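Local coordinates for protein putative oxidoreductase yhhX (Escherichia coli K-12, PDB 3F4L) that probably acts as an NADP-dependent oxidoreductase of the Gfo/Idh/MocA family, perhaps oxidising scyllo-inositol, at residues Ser320-Leu323 with Thr324-Ile328. Sequence-based numbering, arbitrary orientation.
Sequences SEVL and TNLEI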
loop_
_atom_site.group_PDB
_atom_site.type_symbol
_atom_site.label_atom_id
_atom_site.label_comp_id
_atom_site.label_asym_id
_atom_site.label_seq_id
_atom_site.Cartn_x
_atom_site.Cartn_y
_atom_site.Cartn_z
ATOM N N SER A 320 15.356 9.246 -21.222
ATOM C CA SER A 320 14.791 9.890 -20.040
ATOM C C SER A 320 14.285 8.894 -19.002
ATOM O O SER A 320 14.355 9.156 -17.808
ATOM C CB SER A 320 13.651 10.839 -20.431
ATOM O OG SER A 320 12.566 10.147 -21.027
ATOM N N GLU A 321 13.772 7.757 -19.451
ATOM C CA GLU A 321 13.277 6.744 -18.521
ATOM C C GLU A 321 14.445 6.139 -17.748
ATOM O O GLU A 321 14.343 5.845 -16.558
ATOM C CB GLU A 321 12.527 5.646 -19.287
ATOM C CG GLU A 321 11.364 6.195 -20.106
ATOM C CD GLU A 321 10.647 5.138 -20.929
ATOM O OE1 GLU A 321 11.310 4.384 -21.668
ATOM O OE2 GLU A 321 9.407 5.068 -20.848
ATOM N N VAL A 322 15.570 5.962 -18.426
ATOM C CA VAL A 322 16.740 5.390 -17.782
ATOM C C VAL A 322 17.287 6.351 -16.735
ATOM O O VAL A 322 17.583 5.949 -15.618
ATOM C CB VAL A 322 17.841 5.067 -18.820
ATOM C CG1 VAL A 322 19.048 4.465 -18.136
ATOM C CG2 VAL A 322 17.293 4.112 -19.856
ATOM N N LEU A 323 17.405 7.628 -17.092
ATOM C CA LEU A 323 17.930 8.624 -16.164
ATOM C C LEU A 323 16.999 8.832 -14.964
ATOM O O LEU A 323 17.460 9.044 -13.839
ATOM C CB LEU A 323 18.153 9.953 -16.893
ATOM C CG LEU A 323 19.238 9.931 -17.983
ATOM C CD1 LEU A 323 19.316 11.282 -18.683
ATOM C CD2 LEU A 323 20.568 9.581 -17.355
ATOM N N THR A 324 15.692 8.779 -15.203
ATOM C CA THR A 324 14.744 8.964 -14.113
ATOM C C THR A 324 14.873 7.796 -13.124
ATOM O O THR A 324 14.831 7.991 -11.910
ATOM C CB THR A 324 13.292 9.061 -14.638
ATOM O OG1 THR A 324 13.143 10.249 -15.430
ATOM C CG2 THR A 324 12.317 9.107 -13.485
ATOM N N ASN A 325 15.054 6.587 -13.647
ATOM C CA ASN A 325 15.193 5.400 -12.798
ATOM C C ASN A 325 16.426 5.517 -11.893
ATOM O O ASN A 325 16.333 5.369 -10.669
ATOM C CB ASN A 325 15.293 4.149 -13.681
ATOM C CG ASN A 325 14.971 2.873 -12.936
ATOM O OD1 ASN A 325 14.223 2.027 -13.435
ATOM N ND2 ASN A 325 15.540 2.713 -11.749
ATOM N N LEU A 326 17.580 5.781 -12.495
ATOM C CA LEU A 326 18.822 5.923 -11.739
ATOM C C LEU A 326 18.742 7.028 -10.688
ATOM O O LEU A 326 19.235 6.868 -9.569
ATOM C CB LEU A 326 19.985 6.215 -12.690
ATOM C CG LEU A 326 20.627 5.030 -13.424
ATOM C CD1 LEU A 326 19.553 4.089 -13.967
ATOM C CD2 LEU A 326 21.502 5.578 -14.560
ATOM N N GLU A 327 18.135 8.152 -11.049
ATOM C CA GLU A 327 18.015 9.271 -10.118
ATOM C C GLU A 327 17.135 8.904 -8.922
ATOM O O GLU A 327 17.482 9.189 -7.772
ATOM C CB GLU A 327 17.435 10.492 -10.833
ATOM C CG GLU A 327 17.391 11.738 -9.988
ATOM C CD GLU A 327 16.803 12.919 -10.731
ATOM O OE1 GLU A 327 17.215 13.170 -11.882
ATOM O OE2 GLU A 327 15.933 13.608 -10.158
ATOM N N ILE A 328 15.999 8.265 -9.198
ATOM C CA ILE A 328 15.088 7.857 -8.134
ATOM C C ILE A 328 15.782 6.885 -7.175
ATOM O O ILE A 328 15.682 7.023 -5.960
ATOM C CB ILE A 328 13.797 7.212 -8.715
ATOM C CG1 ILE A 328 12.966 8.293 -9.437
ATOM C CG2 ILE A 328 12.969 6.590 -7.587
ATOM C CD1 ILE A 328 11.725 7.777 -10.191
#
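The first turns of helix 319-331, in the C-terminal alpha/beta part of this Gfo/Idh/MocA oxidoreductase, are joined by successive i to i+4 backbone bonds, the first running from T324 N to S320 O at 3.0 Å. The straightest is L326 N to V322 O, 3.1 Å long with an angle of 175° at the hydrogen. With chi1 at -66°, OG1 of T324 stands anti to its own carbonyl carbon and beside the backbone N, which points it back at S320 O, 2.9 Å away. This hydroxyl also hydrogen-bonds R189 NE, but its position is less certain and both bonds are tentative. On another face, V322 CG1 lies 4.2 Å from L326 CD1, an ordinary van der Waals contact one turn apart. L326 CD1 also comes within 3.2 Å of V322 O, the same oxygen that accepts L326 N. V322, L323 and L326 meet helix 102-115 of the Rossmann domain, whereas E321, N325 and I328 pack on helix 171-187 of the C-terminal part. E321 OE1 accepts a hydrogen bond from K318 N and forms a salt bridge with R126 NH2, a pairing that probably favours the ionised carboxylate.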